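Alpha-1,2-Mannosidase (Trichoderma reesei, PDB 1HCU) probably trims alpha-1,2-linked mannose residues from high-mannose N-glycans as a calcium-dependent glycosyl hydrolase of family 47. Local coordinates at residues L40-N45 / A445-E450; G55-D60 / F452-A457; S348-E353 / S432-V437; G354-D359 / W382-Y387. All blocks are in the same frame, centred on the assembly; numbering follows the deposited sequence.

Contact 1: residues L40-N45 / A445-E450; sequences LHPVSN and ASDDME
Both oxygens of the Asp447 carboxylate are gripped by the turn at 42-44. OD1 takes two successive backbone N-H groups: Val43 N, 2.7 Å from Asp447 OD1, lies nearly in line with the C-O bond, though its N-H is bent (142°), while Ser44 N, 3.1 Å from Asp447 OD1, arrives from above the carboxylate plane, on the same face as Val43 N. OD2 is taken chiefly by a hydroxyl, with a long, weak bond from Ser44 N besides. Ser44 OG donates to Asp447 OD2 at 2.5 Å, on the syn lone pair, and is also hydrogen-bonded to Ser46 OG. CG of Asp447 is anti to its backbone N (chi1 -168°), beside the carbonyl carbon, and so many donors would be expected to keep the carboxylate ionised. The turn links strands 39-41 and 46-48, a small antiparallel hairpin, and the loop that leads into helix 451-465 packs beside it. Asp447 O sits over one face of the His41 imidazole, 3.4 Å above its plane and displaced toward the rim; His41 NE2 turns to Asp48. Further along, a water accepts from Leu40 N and donates to Met449 O, 2.8 Å from each, next to a weak bond from Met449 N to Leu40 O. Met449 CE touches Leu40 CD2 at 3.8 Å, and both residues pack on helix 13-33.

Contact 2: residues G55-D60 / F452-A457; sequences GSSAID and FWFAEA
Ala455 puts its methyl group against the side chain of Asp60: Ala455 CB lies 3.5 Å from Asp60 CG, with both carboxylate oxygens slightly farther off. One turn earlier on helix 56-67, Ser57 CB approaches the ring of Phe454, 3.9 Å from Phe454 CE1 and as close to CD1. Phe454 CG is anti to the carbonyl carbon (chi1 -74°), beside the backbone N. No hydrogen bond joins the two segments; the polar ends have partners outside them. Asp60 OD1 is bonded to His488 NE2, and its OD2 to Ser451 OG at the start of the partner helix; Ser57 OG is bonded to Asp38 O. From helix 13-33, Phe23 meets the Phe454 ring edge-to-face and Tyr30 touches it too. Helix 451-465 has a wider pi-type turn at 453-457: Phe452 O accepts from Glu456 N at 2.8 Å and from Ala457 N at 3.3 Å. The axes of the short segments pass 8.1 Å apart with their N-to-C directions only 19° from parallel, and the side chain of Phe452 is about 8 Å from the bound calcium ion. Two adjacent helices running the same way are consistent with neighbours in one layer of the (alpha/alpha)7 barrel of family 47.

Contact 3: residues S348-E353 / S432-V437; sequences SGIGPE and SSINDV
Ser348 holds OG between its backbone N and its carbonyl carbon (chi1 66°), and there the hydroxyl donates to Val437 O at 2.7 Å, in the carbonyl plane and on a lone pair. Ser348 OG in turn accepts from Ile350 N at 3.2 Å, closing an ST turn. Ile350 and Ile434 both have CD1 anti to CA (chi2 172° and 173°), and their chains reach toward each other tip to tip, Ile350 CD1 lying 3.7 Å from Ile434 CD1. Val437 comes in at a slant to Ile350. Its CG2 packs on Ile350 CG2 at 3.5 Å, and its two methyl carbons both approach the carbonyl of the same isoleucine, Val437 CG1 and CG2 each 3.2 Å from Ile350 O. Val437 CG1 also touches Pro352 CB, 4.1 Å away. Helix 408-425 packs against this apolar patch, with Ala420 and Ala424 against Ile350 and Cys425 against Ile434. Neither segment is regular helix or strand: a loop entering strand 354-356 is packed on one that follows strand 430-431. Next in the chain after Pro352 comes Glu353, the predicted proton donor, in a salt bridge to Arg391. Within the contact, one hydroxyl serves as both donor and acceptor, satisfying Val437 O and Ile350 N together; a weak bond from Ser348 N gives that carbonyl a second grip, and the apolar contacts lie alongside.

Contact 4: residues G354-D359 / W382-Y387; sequences GFAWVD and WVTAPY
The indole of Trp382 lies against the chain at 356-357. Over one face of it stand backbone atoms: Ala356 O is 3.3 Å above the ring plane, displaced toward the rim, and Trp357 N is higher over the same face. Trp357 CA closes on the benzene part, 3.4 Å from Trp382 CZ3. The methyl of Ala356 makes an off-centre CH-pi contact, with Ala356 CB 4.2 Å from the centroid of the five-membered ring of Trp382 and 29° off its normal. Val358 comes instead to the edge, Val358 CG2 lying in the ring plane 3.8 Å from Trp382 CZ3. CG of Trp382 sits between its backbone N and carbonyl carbon (chi1 65°). Ala356 and Trp382 are a hydrogen-bonded antiparallel pair, Ala356 N donating to Trp382 O at 2.8 Å and Trp382 N to Ala356 O. Phe355 and Val383 send their side chains to the other face of the sheet. Between Gly354 and Phe355 the register slips by one in a classic beta bulge: Thr384 N and Ala385 N both donate to Gly354 O, 2.9 and 3.0 Å away, from the same side of its carbonyl plane. A CB on Gly354 would run into Thr384 OG1. Strand 354-356 runs between strands 300-306 and 382-383; the Phe355 ring meets Phe292 and Phe381 edge-to-face, and the rings of Trp382 and Tyr376, from helix 373-379, are edge-to-face too.

In the fold
The contacts form a chain across the model. Contact 2 meets contact 1 where Met449 CE packs 3.5 Å from Phe454 CZ. Contact 1 joins contact 3 through one backbone pair and one backbone-to-side-chain pair: Ser446 N lies 2.8 Å from Ser433 O and Asp448 N 3.0 Å from Ser432 OG, both probable hydrogen bonds. Contact 3 runs straight on into contact 4, since Glu353 and Gly354 are consecutive, and Val437 N is 2.9 Å from Pro386 O. Three of the predicted catalytic residues are close: Glu353 belongs to contact 3, about 4 Å from Ala385 of contact 4, and Phe452 in contact 2 is about 7 Å from Glu100 and Glu393, all side chain to side chain.

Contact 1: residues L40-N45 / A445-E450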
# COMPACT_ATOMS: atom_id res chain seq x y z
N LEU A 40 13.19 3.82 -12.79
CA LEU A 40 14.22 3.22 -13.63
C LEU A 40 13.70 2.01 -14.39
O LEU A 40 12.88 1.24 -13.89
CB LEU A 40 15.40 2.78 -12.77
CG LEU A 40 16.41 1.87 -13.48
CD1 LEU A 40 17.35 2.70 -14.35
CD2 LEU A 40 17.21 1.09 -12.44
N HIS A 41 14.18 1.88 -15.63
CA HIS A 41 13.84 0.74 -16.47
C HIS A 41 15.16 -0.00 -16.53
O HIS A 41 16.03 0.30 -17.35
CB HIS A 41 13.38 1.20 -17.85
CG HIS A 41 12.10 1.97 -17.83
ND1 HIS A 41 11.52 2.48 -18.96
CD2 HIS A 41 11.28 2.30 -16.80
CE1 HIS A 41 10.39 3.10 -18.64
NE2 HIS A 41 10.23 3.01 -17.34
N PRO A 42 15.34 -0.98 -15.62
CA PRO A 42 16.52 -1.84 -15.44
C PRO A 42 17.14 -2.53 -16.66
O PRO A 42 18.34 -2.78 -16.67
CB PRO A 42 16.06 -2.83 -14.37
CG PRO A 42 14.59 -2.93 -14.62
CD PRO A 42 14.19 -1.50 -14.86
N VAL A 43 16.34 -2.83 -17.68
CA VAL A 43 16.89 -3.50 -18.85
C VAL A 43 17.42 -2.49 -19.87
O VAL A 43 18.61 -2.49 -20.20
CB VAL A 43 15.84 -4.38 -19.56
CG1 VAL A 43 16.51 -5.17 -20.67
CG2 VAL A 43 15.18 -5.31 -18.56
N SER A 44 16.54 -1.63 -20.35
CA SER A 44 16.93 -0.61 -21.32
C SER A 44 17.80 0.45 -20.63
O SER A 44 18.47 1.24 -21.30
CB SER A 44 15.68 0.04 -21.90
OG SER A 44 14.88 0.59 -20.87
N ASN A 45 17.78 0.45 -19.30
CA ASN A 45 18.53 1.43 -18.51
C ASN A 45 18.02 2.85 -18.77
O ASN A 45 18.77 3.82 -18.69
CB ASN A 45 20.03 1.33 -18.79
CG ASN A 45 20.73 0.28 -17.93
OD1 ASN A 45 21.80 -0.22 -18.28
ND2 ASN A 45 20.13 -0.05 -16.79
N ALA A 445 11.04 -10.09 -18.48
CA ALA A 445 10.90 -8.81 -17.79
C ALA A 445 10.21 -7.79 -18.69
O ALA A 445 10.43 -7.78 -19.89
CB ALA A 445 12.28 -8.28 -17.40
N SER A 446 9.38 -6.93 -18.10
CA SER A 446 8.68 -5.90 -18.88
C SER A 446 9.43 -4.58 -18.81
O SER A 446 8.93 -3.54 -19.24
CB SER A 446 7.23 -5.74 -18.40
OG SER A 446 7.14 -5.59 -17.00
N ASP A 447 10.64 -4.63 -18.26
CA ASP A 447 11.52 -3.47 -18.14
C ASP A 447 10.95 -2.28 -17.36
O ASP A 447 10.72 -1.21 -17.90
CB ASP A 447 11.94 -3.02 -19.55
CG ASP A 447 13.08 -2.02 -19.53
OD1 ASP A 447 13.98 -2.13 -18.67
OD2 ASP A 447 13.08 -1.12 -20.40
N ASP A 448 10.73 -2.49 -16.06
CA ASP A 448 10.20 -1.43 -15.21
C ASP A 448 10.40 -1.76 -13.73
O ASP A 448 10.26 -2.90 -13.31
CB ASP A 448 8.71 -1.21 -15.50
CG ASP A 448 8.09 -0.18 -14.57
OD1 ASP A 448 8.55 0.98 -14.55
OD2 ASP A 448 7.13 -0.54 -13.86
N MET A 449 10.75 -0.74 -12.96
CA MET A 449 10.99 -0.90 -11.53
C MET A 449 10.24 0.21 -10.79
O MET A 449 10.77 1.31 -10.59
CB MET A 449 12.50 -0.84 -11.25
CG MET A 449 12.88 -1.09 -9.79
SD MET A 449 14.64 -1.57 -9.58
CE MET A 449 15.40 0.01 -9.27
N GLU A 450 9.01 -0.09 -10.40
CA GLU A 450 8.16 0.86 -9.69
C GLU A 450 8.77 1.32 -8.37
O GLU A 450 9.50 0.58 -7.72
CB GLU A 450 6.80 0.23 -9.43
CG GLU A 450 6.03 -0.07 -10.70
CD GLU A 450 5.35 1.16 -11.27
OE1 GLU A 450 4.90 1.10 -12.43
OE2 GLU A 450 5.27 2.18 -10.55
O HOH W 1 12.93 3.04 -10.09

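Contact 2: residues G55-D60 / F452-A457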
# COMPACT_ATOMS: atom_id res chain seq x y z
N GLY A 55 10.74 12.83 -8.88
CA GLY A 55 11.73 11.93 -8.31
C GLY A 55 11.12 10.88 -7.40
O GLY A 55 11.60 10.62 -6.29
N SER A 56 10.05 10.27 -7.88
CA SER A 56 9.30 9.25 -7.17
C SER A 56 10.15 8.22 -6.40
O SER A 56 10.07 8.14 -5.17
CB SER A 56 8.37 8.54 -8.16
OG SER A 56 7.44 7.71 -7.50
N SER A 57 10.96 7.44 -7.12
CA SER A 57 11.79 6.42 -6.48
C SER A 57 12.71 6.95 -5.37
O SER A 57 12.94 6.26 -4.38
CB SER A 57 12.64 5.68 -7.52
OG SER A 57 11.83 4.90 -8.37
N ALA A 58 13.23 8.16 -5.52
CA ALA A 58 14.11 8.72 -4.49
C ALA A 58 13.37 9.01 -3.19
O ALA A 58 13.87 8.72 -2.11
CB ALA A 58 14.80 9.99 -5.00
N ILE A 59 12.18 9.59 -3.29
CA ILE A 59 11.39 9.93 -2.11
C ILE A 59 10.77 8.69 -1.45
O ILE A 59 10.79 8.54 -0.23
CB ILE A 59 10.26 10.92 -2.47
CG1 ILE A 59 10.85 12.16 -3.16
CG2 ILE A 59 9.49 11.32 -1.22
CD1 ILE A 59 11.88 12.90 -2.32
N ASP A 60 10.25 7.80 -2.29
CA ASP A 60 9.63 6.57 -1.82
C ASP A 60 10.63 5.64 -1.11
O ASP A 60 10.25 4.93 -0.18
CB ASP A 60 8.99 5.85 -3.00
CG ASP A 60 7.51 5.59 -2.79
OD1 ASP A 60 6.91 6.23 -1.89
OD2 ASP A 60 6.93 4.76 -3.53
N PHE A 452 7.39 1.75 -5.46
CA PHE A 452 6.99 0.99 -4.27
C PHE A 452 7.88 -0.24 -4.03
O PHE A 452 7.81 -0.88 -2.98
CB PHE A 452 5.50 0.61 -4.34
CG PHE A 452 5.09 -0.05 -5.63
CD1 PHE A 452 5.58 -1.29 -5.98
CD2 PHE A 452 4.17 0.57 -6.48
CE1 PHE A 452 5.17 -1.92 -7.15
CE2 PHE A 452 3.75 -0.05 -7.65
CZ PHE A 452 4.25 -1.30 -7.99
N TRP A 453 8.73 -0.57 -5.00
CA TRP A 453 9.66 -1.68 -4.82
C TRP A 453 10.58 -1.21 -3.69
O TRP A 453 10.85 -1.95 -2.74
CB TRP A 453 10.44 -1.92 -6.10
CG TRP A 453 11.63 -2.84 -5.98
CD1 TRP A 453 12.92 -2.54 -6.28
CD2 TRP A 453 11.62 -4.22 -5.58
NE1 TRP A 453 13.73 -3.64 -6.11
CE2 TRP A 453 12.95 -4.69 -5.68
CE3 TRP A 453 10.62 -5.11 -5.16
CZ2 TRP A 453 13.31 -6.01 -5.37
CZ3 TRP A 453 10.98 -6.42 -4.85
CH2 TRP A 453 12.31 -6.85 -4.96
N PHE A 454 11.03 0.04 -3.78
CA PHE A 454 11.90 0.65 -2.78
C PHE A 454 11.20 0.88 -1.44
O PHE A 454 11.72 0.54 -0.38
CB PHE A 454 12.43 2.01 -3.24
CG PHE A 454 13.50 1.92 -4.29
CD1 PHE A 454 13.24 2.32 -5.60
CD2 PHE A 454 14.77 1.46 -3.97
CE1 PHE A 454 14.23 2.25 -6.57
CE2 PHE A 454 15.77 1.39 -4.93
CZ PHE A 454 15.50 1.79 -6.23
N ALA A 455 10.01 1.47 -1.51
CA ALA A 455 9.27 1.81 -0.30
C ALA A 455 8.57 0.69 0.44
O ALA A 455 8.53 0.69 1.67
CB ALA A 455 8.25 2.90 -0.63
N GLU A 456 8.04 -0.28 -0.29
CA GLU A 456 7.27 -1.34 0.33
C GLU A 456 7.80 -2.77 0.33
O GLU A 456 8.06 -3.34 1.38
CB GLU A 456 5.87 -1.35 -0.28
CG GLU A 456 5.16 -0.01 -0.25
CD GLU A 456 3.68 -0.15 -0.58
OE1 GLU A 456 3.26 0.24 -1.70
OE2 GLU A 456 2.93 -0.66 0.28
N ALA A 457 7.93 -3.35 -0.85
CA ALA A 457 8.40 -4.72 -0.92
C ALA A 457 9.70 -4.92 -0.15
O ALA A 457 9.78 -5.81 0.70
CB ALA A 457 8.58 -5.13 -2.37

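Contact 3: residues S348-E353 / S432-V437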
# COMPACT_ATOMS: atom_id res chain seq x y z
N SER A 348 6.70 -20.11 -10.95
CA SER A 348 7.76 -19.21 -10.51
C SER A 348 7.79 -19.03 -8.99
O SER A 348 8.77 -18.53 -8.43
CB SER A 348 7.60 -17.84 -11.16
OG SER A 348 6.42 -17.20 -10.71
N GLY A 349 6.72 -19.44 -8.31
CA GLY A 349 6.67 -19.26 -6.88
C GLY A 349 6.25 -17.84 -6.54
O GLY A 349 6.35 -17.42 -5.39
N ILE A 350 5.79 -17.09 -7.54
CA ILE A 350 5.33 -15.71 -7.36
C ILE A 350 3.83 -15.63 -7.64
O ILE A 350 3.33 -16.25 -8.58
CB ILE A 350 6.09 -14.75 -8.33
CG1 ILE A 350 7.59 -14.79 -8.02
CG2 ILE A 350 5.55 -13.32 -8.21
CD1 ILE A 350 8.47 -14.05 -9.01
N GLY A 351 3.11 -14.86 -6.82
CA GLY A 351 1.66 -14.74 -6.99
C GLY A 351 1.21 -13.94 -8.20
O GLY A 351 1.88 -13.00 -8.62
N PRO A 352 0.05 -14.30 -8.80
CA PRO A 352 -0.49 -13.61 -9.97
C PRO A 352 -1.13 -12.27 -9.62
O PRO A 352 -1.47 -12.02 -8.47
CB PRO A 352 -1.52 -14.61 -10.50
CG PRO A 352 -2.04 -15.23 -9.24
CD PRO A 352 -0.78 -15.45 -8.42
N GLU A 353 -1.28 -11.41 -10.63
CA GLU A 353 -1.87 -10.09 -10.46
C GLU A 353 -3.37 -10.23 -10.21
O GLU A 353 -3.96 -9.52 -9.40
CB GLU A 353 -1.63 -9.27 -11.72
CG GLU A 353 -1.06 -7.91 -11.46
CD GLU A 353 -2.11 -6.95 -11.02
OE1 GLU A 353 -3.24 -7.08 -11.52
OE2 GLU A 353 -1.81 -6.06 -10.20
N SER A 432 12.93 -6.09 -12.12
CA SER A 432 11.87 -5.59 -12.97
C SER A 432 10.59 -6.41 -12.91
O SER A 432 10.58 -7.55 -12.45
CB SER A 432 12.38 -5.53 -14.41
OG SER A 432 11.33 -5.29 -15.33
N SER A 433 9.52 -5.80 -13.39
CA SER A 433 8.22 -6.45 -13.47
C SER A 433 8.39 -7.59 -14.45
O SER A 433 9.19 -7.50 -15.38
CB SER A 433 7.17 -5.48 -14.01
OG SER A 433 7.18 -4.25 -13.31
N ILE A 434 7.62 -8.65 -14.26
CA ILE A 434 7.68 -9.82 -15.12
C ILE A 434 6.34 -10.12 -15.79
O ILE A 434 5.28 -9.83 -15.23
CB ILE A 434 8.15 -11.06 -14.34
CG1 ILE A 434 7.32 -11.21 -13.06
CG2 ILE A 434 9.63 -10.92 -14.04
CD1 ILE A 434 7.59 -12.49 -12.29
N ASN A 435 6.40 -10.71 -16.98
CA ASN A 435 5.22 -11.02 -17.77
C ASN A 435 4.33 -12.19 -17.36
O ASN A 435 3.12 -12.03 -17.23
CB ASN A 435 5.61 -11.21 -19.24
CG ASN A 435 6.28 -9.99 -19.83
OD1 ASN A 435 5.80 -8.87 -19.68
ND2 ASN A 435 7.38 -10.20 -20.53
N ASP A 436 4.91 -13.37 -17.16
CA ASP A 436 4.10 -14.53 -16.82
C ASP A 436 4.57 -15.25 -15.57
O ASP A 436 5.58 -15.94 -15.57
CB ASP A 436 4.09 -15.50 -17.99
CG ASP A 436 2.94 -16.48 -17.92
OD1 ASP A 436 2.48 -16.81 -16.81
OD2 ASP A 436 2.52 -16.94 -19.00
N VAL A 437 3.78 -15.11 -14.52
CA VAL A 437 4.06 -15.71 -13.24
C VAL A 437 3.90 -17.23 -13.26
O VAL A 437 4.56 -17.95 -12.50
CB VAL A 437 3.16 -15.07 -12.18
CG1 VAL A 437 2.20 -16.08 -11.59
CG2 VAL A 437 4.01 -14.38 -11.14

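Contact 4: residues G354-D359 / W382-Y387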
# COMPACT_ATOMS: atom_id res chain seq x y z
N GLY A 354 -3.96 -11.17 -10.93
CA GLY A 354 -5.37 -11.43 -10.80
C GLY A 354 -5.61 -12.93 -10.92
O GLY A 354 -4.98 -13.58 -11.75
N PHE A 355 -6.51 -13.46 -10.09
CA PHE A 355 -6.84 -14.87 -10.12
C PHE A 355 -8.30 -15.06 -9.75
O PHE A 355 -8.93 -14.16 -9.18
CB PHE A 355 -5.93 -15.67 -9.17
CG PHE A 355 -6.10 -15.32 -7.71
CD1 PHE A 355 -7.04 -15.97 -6.91
CD2 PHE A 355 -5.31 -14.32 -7.13
CE1 PHE A 355 -7.19 -15.64 -5.57
CE2 PHE A 355 -5.46 -13.99 -5.79
CZ PHE A 355 -6.40 -14.65 -5.00
N ALA A 356 -8.85 -16.23 -10.07
CA ALA A 356 -10.25 -16.51 -9.77
C ALA A 356 -10.50 -17.97 -9.39
O ALA A 356 -9.64 -18.83 -9.53
CB ALA A 356 -11.11 -16.13 -10.98
N TRP A 357 -11.70 -18.25 -8.89
CA TRP A 357 -12.03 -19.60 -8.48
C TRP A 357 -13.53 -19.82 -8.57
O TRP A 357 -14.26 -18.98 -9.08
CB TRP A 357 -11.53 -19.84 -7.05
CG TRP A 357 -12.15 -18.91 -6.03
CD1 TRP A 357 -13.19 -19.19 -5.20
CD2 TRP A 357 -11.80 -17.54 -5.79
NE1 TRP A 357 -13.51 -18.08 -4.45
CE2 TRP A 357 -12.67 -17.05 -4.79
CE3 TRP A 357 -10.83 -16.67 -6.31
CZ2 TRP A 357 -12.61 -15.74 -4.31
CZ3 TRP A 357 -10.77 -15.36 -5.83
CH2 TRP A 357 -11.65 -14.91 -4.84
N VAL A 358 -13.99 -20.97 -8.08
CA VAL A 358 -15.41 -21.28 -8.08
C VAL A 358 -15.84 -21.26 -6.61
O VAL A 358 -15.29 -22.01 -5.80
CB VAL A 358 -15.69 -22.67 -8.68
CG1 VAL A 358 -17.18 -22.94 -8.68
CG2 VAL A 358 -15.13 -22.77 -10.09
N ASP A 359 -16.79 -20.40 -6.27
CA ASP A 359 -17.26 -20.31 -4.89
C ASP A 359 -17.81 -21.68 -4.49
O ASP A 359 -18.72 -22.19 -5.13
CB ASP A 359 -18.36 -19.27 -4.77
CG ASP A 359 -18.78 -19.04 -3.33
OD1 ASP A 359 -18.47 -17.95 -2.79
OD2 ASP A 359 -19.42 -19.94 -2.75
N TRP A 382 -7.30 -20.12 -10.54
CA TRP A 382 -6.69 -20.04 -11.86
C TRP A 382 -6.31 -18.58 -12.08
O TRP A 382 -6.86 -17.68 -11.46
CB TRP A 382 -7.62 -20.57 -12.96
CG TRP A 382 -8.86 -19.82 -13.20
CD1 TRP A 382 -9.02 -18.75 -14.02
CD2 TRP A 382 -10.15 -20.13 -12.68
NE1 TRP A 382 -10.34 -18.37 -14.05
CE2 TRP A 382 -11.06 -19.20 -13.24
CE3 TRP A 382 -10.63 -21.11 -11.80
CZ2 TRP A 382 -12.42 -19.22 -12.95
CZ3 TRP A 382 -11.99 -21.13 -11.50
CH2 TRP A 382 -12.87 -20.19 -12.08
N VAL A 383 -5.33 -18.37 -12.95
CA VAL A 383 -4.83 -17.03 -13.22
C VAL A 383 -5.60 -16.30 -14.31
O VAL A 383 -5.89 -16.87 -15.36
CB VAL A 383 -3.35 -17.07 -13.65
CG1 VAL A 383 -2.78 -15.66 -13.75
CG2 VAL A 383 -2.55 -17.92 -12.67
N THR A 384 -5.91 -15.03 -14.04
CA THR A 384 -6.62 -14.19 -14.99
C THR A 384 -5.69 -13.06 -15.46
O THR A 384 -5.85 -12.53 -16.55
CB THR A 384 -7.89 -13.57 -14.34
OG1 THR A 384 -7.53 -12.85 -13.16
CG2 THR A 384 -8.90 -14.66 -13.97
N ALA A 385 -4.72 -12.71 -14.61
CA ALA A 385 -3.75 -11.66 -14.91
C ALA A 385 -2.43 -12.21 -14.40
O ALA A 385 -2.12 -12.10 -13.22
CB ALA A 385 -4.11 -10.38 -14.19
N PRO A 386 -1.62 -12.78 -15.31
CA PRO A 386 -0.32 -13.40 -15.05
C PRO A 386 0.88 -12.56 -14.63
O PRO A 386 1.79 -13.08 -13.98
CB PRO A 386 -0.04 -14.15 -16.35
CG PRO A 386 -0.65 -13.25 -17.38
CD PRO A 386 -1.96 -12.83 -16.75
N TYR A 387 0.90 -11.28 -14.98
CA TYR A 387 2.06 -10.47 -14.62
C TYR A 387 2.24 -10.15 -13.14
O TYR A 387 1.33 -10.34 -12.32
CB TYR A 387 2.07 -9.17 -15.43
CG TYR A 387 0.80 -8.36 -15.35
CD1 TYR A 387 -0.28 -8.62 -16.20
CD2 TYR A 387 0.67 -7.35 -14.41
CE1 TYR A 387 -1.46 -7.88 -16.11
CE2 TYR A 387 -0.51 -6.60 -14.31
CZ TYR A 387 -1.56 -6.88 -15.16
OH TYR A 387 -2.72 -6.16 -15.03